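Local coordinates for protein endoglucanase (Uncultured bacterium, PDB 3X17) that probably cleaves internal beta-1,4-glucosidic bonds of cellulose and related glucans, as a glycoside hydrolase family 9 endoglucanase that carries an N-terminal Ig-like domain, at residues 52-57 / 98-103; 31-36 / 86-91. One frame throughout, in Å; residues are numbered along the deposited sequence.

Contact 1: 52-57 / 98-103; sequences TLQIVR and VAQVVG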
# COMPACT_ATOMS: atom_id res chain seq x y z
N THR A 52 -15.52 -26.83 -18.40
CA THR A 52 -16.52 -25.80 -18.69
C THR A 52 -16.89 -24.98 -17.46
O THR A 52 -17.21 -25.53 -16.41
CB THR A 52 -17.79 -26.41 -19.32
OG1 THR A 52 -17.47 -26.93 -20.61
CG2 THR A 52 -18.87 -25.35 -19.49
N LEU A 53 -16.86 -23.66 -17.61
CA LEU A 53 -17.30 -22.77 -16.53
C LEU A 53 -18.66 -22.16 -16.80
O LEU A 53 -18.92 -21.67 -17.91
CB LEU A 53 -16.27 -21.66 -16.31
CG LEU A 53 -16.58 -20.60 -15.23
CD1 LEU A 53 -16.34 -21.16 -13.83
CD2 LEU A 53 -15.68 -19.40 -15.45
N GLN A 54 -19.49 -22.14 -15.78
CA GLN A 54 -20.67 -21.31 -15.81
C GLN A 54 -20.55 -20.21 -14.76
O GLN A 54 -19.91 -20.39 -13.73
CB GLN A 54 -21.92 -22.15 -15.55
CG GLN A 54 -22.01 -23.39 -16.40
CD GLN A 54 -23.15 -24.29 -15.96
OE1 GLN A 54 -23.28 -24.58 -14.77
NE2 GLN A 54 -23.98 -24.71 -16.90
N ILE A 55 -21.14 -19.05 -15.06
CA ILE A 55 -21.47 -18.07 -14.04
C ILE A 55 -22.96 -18.13 -13.82
O ILE A 55 -23.73 -18.17 -14.77
CB ILE A 55 -21.13 -16.64 -14.47
CG1 ILE A 55 -19.66 -16.48 -14.91
CG2 ILE A 55 -21.65 -15.62 -13.43
CD1 ILE A 55 -18.62 -17.09 -13.98
N VAL A 56 -23.37 -18.03 -12.57
CA VAL A 56 -24.71 -18.39 -12.16
C VAL A 56 -25.25 -17.31 -11.20
O VAL A 56 -24.55 -16.90 -10.28
CB VAL A 56 -24.68 -19.75 -11.45
CG1 VAL A 56 -25.97 -20.01 -10.77
CG2 VAL A 56 -24.36 -20.86 -12.44
N ARG A 57 -26.47 -16.83 -11.42
CA ARG A 57 -27.09 -15.92 -10.44
C ARG A 57 -27.07 -16.54 -9.04
O ARG A 57 -27.34 -17.73 -8.87
CB ARG A 57 -28.53 -15.56 -10.85
CG ARG A 57 -28.62 -14.55 -12.00
CD ARG A 57 -29.52 -13.36 -11.65
NE ARG A 57 -30.90 -13.78 -11.43
CZ ARG A 57 -31.78 -14.00 -12.40
NH1 ARG A 57 -31.45 -13.80 -13.67
NH2 ARG A 57 -33.01 -14.40 -12.10
N VAL A 98 -22.16 -16.59 -8.76
CA VAL A 98 -21.22 -17.62 -8.40
C VAL A 98 -20.59 -18.21 -9.66
O VAL A 98 -21.25 -18.32 -10.69
CB VAL A 98 -21.91 -18.72 -7.60
CG1 VAL A 98 -21.09 -19.98 -7.60
CG2 VAL A 98 -22.18 -18.23 -6.16
N ALA A 99 -19.31 -18.54 -9.59
CA ALA A 99 -18.65 -19.26 -10.67
C ALA A 99 -18.62 -20.75 -10.34
O ALA A 99 -18.28 -21.16 -9.22
CB ALA A 99 -17.22 -18.73 -10.90
N GLN A 100 -18.93 -21.57 -11.35
CA GLN A 100 -19.27 -22.98 -11.15
C GLN A 100 -18.64 -23.76 -12.28
O GLN A 100 -19.02 -23.59 -13.43
CB GLN A 100 -20.79 -23.15 -11.22
CG GLN A 100 -21.27 -24.59 -11.12
CD GLN A 100 -21.06 -25.17 -9.74
OE1 GLN A 100 -20.32 -26.14 -9.57
NE2 GLN A 100 -21.70 -24.57 -8.74
N VAL A 101 -17.65 -24.59 -11.98
CA VAL A 101 -17.12 -25.47 -13.01
C VAL A 101 -17.99 -26.73 -13.11
O VAL A 101 -18.36 -27.29 -12.08
CB VAL A 101 -15.65 -25.82 -12.75
CG1 VAL A 101 -15.18 -26.99 -13.65
CG2 VAL A 101 -14.78 -24.60 -12.99
N VAL A 102 -18.42 -27.07 -14.33
CA VAL A 102 -19.35 -28.19 -14.52
C VAL A 102 -18.68 -29.47 -14.07
O VAL A 102 -17.55 -29.78 -14.48
CB VAL A 102 -19.85 -28.31 -16.01
CG1 VAL A 102 -20.72 -29.57 -16.21
CG2 VAL A 102 -20.63 -27.06 -16.45
N GLY A 103 -19.31 -30.17 -13.13
CA GLY A 103 -18.70 -31.36 -12.50
C GLY A 103 -17.56 -31.06 -11.54
O GLY A 103 -16.74 -31.92 -11.25
O HOH W 1 -15.96 -28.96 -16.86

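Contact 2: 31-36 / 86-91; sequences KQAVLA and ADFTSL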
# COMPACT_ATOMS: atom_id res chain seq x y z
N LYS A 31 -12.66 -9.91 -16.72
CA LYS A 31 -13.15 -10.64 -15.54
C LYS A 31 -12.63 -12.07 -15.55
O LYS A 31 -13.11 -12.90 -16.34
CB LYS A 31 -14.68 -10.60 -15.47
CG LYS A 31 -15.32 -9.21 -15.69
CD LYS A 31 -16.86 -9.29 -15.62
CE LYS A 31 -17.52 -7.91 -15.84
NZ LYS A 31 -17.09 -7.20 -17.10
N GLN A 32 -11.58 -12.33 -14.79
CA GLN A 32 -10.92 -13.65 -14.81
C GLN A 32 -11.52 -14.62 -13.79
O GLN A 32 -11.99 -14.20 -12.73
CB GLN A 32 -9.42 -13.50 -14.57
CG GLN A 32 -9.05 -12.82 -13.23
CD GLN A 32 -7.53 -12.69 -13.05
OE1 GLN A 32 -6.79 -13.65 -13.31
NE2 GLN A 32 -7.08 -11.52 -12.58
N ALA A 33 -11.51 -15.91 -14.12
CA ALA A 33 -11.64 -16.95 -13.11
C ALA A 33 -10.61 -18.03 -13.39
O ALA A 33 -10.24 -18.29 -14.55
CB ALA A 33 -13.07 -17.56 -13.12
N VAL A 34 -10.02 -18.56 -12.34
CA VAL A 34 -8.85 -19.38 -12.51
C VAL A 34 -9.18 -20.69 -11.84
O VAL A 34 -9.62 -20.71 -10.68
CB VAL A 34 -7.59 -18.74 -11.90
CG1 VAL A 34 -6.43 -19.72 -11.86
CG2 VAL A 34 -7.21 -17.48 -12.67
N LEU A 35 -9.08 -21.76 -12.62
CA LEU A 35 -9.24 -23.12 -12.12
C LEU A 35 -7.86 -23.67 -11.79
O LEU A 35 -7.02 -23.84 -12.66
CB LEU A 35 -9.89 -24.00 -13.20
CG LEU A 35 -10.01 -25.48 -12.82
CD1 LEU A 35 -11.05 -25.66 -11.70
CD2 LEU A 35 -10.38 -26.35 -14.03
N ALA A 36 -7.60 -23.90 -10.51
CA ALA A 36 -6.30 -24.42 -10.12
C ALA A 36 -6.47 -25.86 -9.70
O ALA A 36 -7.26 -26.15 -8.81
CB ALA A 36 -5.68 -23.60 -8.99
N ALA A 86 -10.75 -18.69 -17.57
CA ALA A 86 -11.77 -18.07 -18.41
C ALA A 86 -11.75 -16.56 -18.25
O ALA A 86 -11.26 -16.01 -17.25
CB ALA A 86 -13.14 -18.60 -18.06
N ASP A 87 -12.37 -15.88 -19.20
CA ASP A 87 -12.59 -14.45 -19.11
C ASP A 87 -14.06 -14.22 -19.41
O ASP A 87 -14.49 -14.40 -20.54
CB ASP A 87 -11.71 -13.75 -20.14
CG ASP A 87 -11.90 -12.24 -20.13
OD1 ASP A 87 -12.83 -11.75 -19.45
OD2 ASP A 87 -11.08 -11.55 -20.77
N PHE A 88 -14.85 -14.00 -18.37
CA PHE A 88 -16.26 -13.73 -18.57
C PHE A 88 -16.59 -12.24 -18.62
O PHE A 88 -17.64 -11.82 -18.15
CB PHE A 88 -17.11 -14.44 -17.51
CG PHE A 88 -16.77 -14.06 -16.08
CD1 PHE A 88 -15.73 -14.69 -15.41
CD2 PHE A 88 -17.58 -13.19 -15.36
CE1 PHE A 88 -15.46 -14.40 -14.07
CE2 PHE A 88 -17.32 -12.89 -14.04
CZ PHE A 88 -16.26 -13.50 -13.39
N THR A 89 -15.69 -11.45 -19.22
CA THR A 89 -15.89 -10.01 -19.48
C THR A 89 -17.27 -9.65 -20.02
O THR A 89 -17.85 -8.61 -19.65
CB THR A 89 -14.83 -9.46 -20.48
OG1 THR A 89 -13.51 -9.69 -19.95
CG2 THR A 89 -14.99 -7.98 -20.69
N SER A 90 -17.76 -10.47 -20.96
CA SER A 90 -19.06 -10.27 -21.65
C SER A 90 -20.18 -10.04 -20.67
O SER A 90 -21.14 -9.34 -20.99
CB SER A 90 -19.43 -11.53 -22.46
OG SER A 90 -18.62 -11.66 -23.60
N LEU A 91 -20.11 -10.70 -19.53
CA LEU A 91 -21.12 -10.58 -18.52
C LEU A 91 -20.95 -9.22 -17.93
O LEU A 91 -19.90 -8.95 -17.40
CB LEU A 91 -20.89 -11.66 -17.47
CG LEU A 91 -22.08 -11.97 -16.59
CD1 LEU A 91 -21.72 -12.66 -15.36
CD2 LEU A 91 -22.72 -10.71 -16.29

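Contact 1: 52-57 / 98-103
Gln54 and Gln100 face each other as an antiparallel hydrogen-bonded pair, and between them the backbone is joined twice. Gln54 N gives the straighter bond, 175° at the hydrogen, to Gln100 O at 2.8 Å, while Gln100 N returns one to Gln54 O. The same exchange recurs at Val56 and Val98. Near the start of strand 52-57, Val102 N bonds to Thr52 O, and beyond it a water bridges the backbone, accepting from Thr52 N and donating to Val102 O at 3.0 Å.

The Gln54 side chain illustrates how a polar residue can serve two neighbours. Its CB lies 3.9 Å from Gln100 O. CG, anti to the carbonyl carbon (chi1 -50°), meets Val102 CG2. The flat amide continues over the same methyl, with CD 3.8 Å from Val102 CG2. At the tip, OE1 comes no nearer to Gln100 than 4.2 Å, from its CG, whereas NE2 turns to a hydrogen bond with Glu66 on strand 63-74. Val102 also lies side by side with Thr52, their CG2 methyls 3.9 Å apart.

The face bearing Leu53, Ile55, Ala99 and Val101 is buried and apolar. Leu53 CD1 touches both Ala99 CB, at 3.9 Å, and Val101 CG2. Ile55 CD1 approaches Ala99 CB from farther along the strand, at 3.8 Å, so that the small methyl is met by two branched chains.

This two-sided pairing within the Ig-like domain divides the work: backbone bonds that need no particular side chain fix the register, while the aliphatic groups give one face to the domain interior and the partly exposed glutamines and valines occupy the other.

Contact 2: 31-36 / 86-91
Lys31 packs its CB over the centre of the Phe88 ring, a CH-pi contact 3.8 Å from the centroid and 10° off the ring normal. Phe88 CG sits between its backbone N and carbonyl carbon (chi1 59°). Ala33 CB lies near the plane of the ring, at its edge, 4.1 Å from CE1.

Among the polar contacts, Ala33 and Ala86 exchange two backbone hydrogen bonds, each 3.1 Å from N to O. One residue beyond Asp87, Phe88 N bonds to Lys31 O at 2.9 Å. The lysine chain runs extended across the turn, then bends at its last torsion (chi4 53°), bringing NZ to Thr89 O at 3.0 Å; Pro27 O and Thr29 O accept from the same ammonium. Asp87 OD1, whose position is less sure, accepts from Thr89 N in an Asx turn. An alanine at Lys31 would keep CB on the ring but would probably leave the carbonyls of Thr89, Pro27 and Thr29 without their shared cationic donor, and the turn less firmly tied to the loop that leads into strand 32-37.

Strands 32-37 and 82-87 are neighbours in the sheet of the Ig-like domain; Tyr25 meets the Phe88 ring edge-to-face, and strands 52-57 and 63-74 supply Ile55 and Trp65 against Phe88. Gln32 NE2 bonds to Asp467, near the end of helix 456-469 in the family 9 region, and OE1 to Arg85.

Followed from the N terminus, the chain lays down 31-36, then 52-57, then returns through 86-91 to close contact 2, and brings in 98-103 to close contact 1. Their loops, 49 and 40 residues long and without helix, therefore cross rather than nest. The contact centres lie about 10 Å apart, joined through apolar side chains: Ile55 CG2 meets Leu91 CD1 at 3.5 Å, and Leu53 CD2 meets Ala86 CB at 3.7 Å. Strand 63-74 lies between the two pairs in the sheet order, and this packing is consistent with a sheet folded over a common core, as in the beta-sandwich of Ig-like domains. The crossing loops tie strands 32-37 and 82-87 to 52-57 and 95-101.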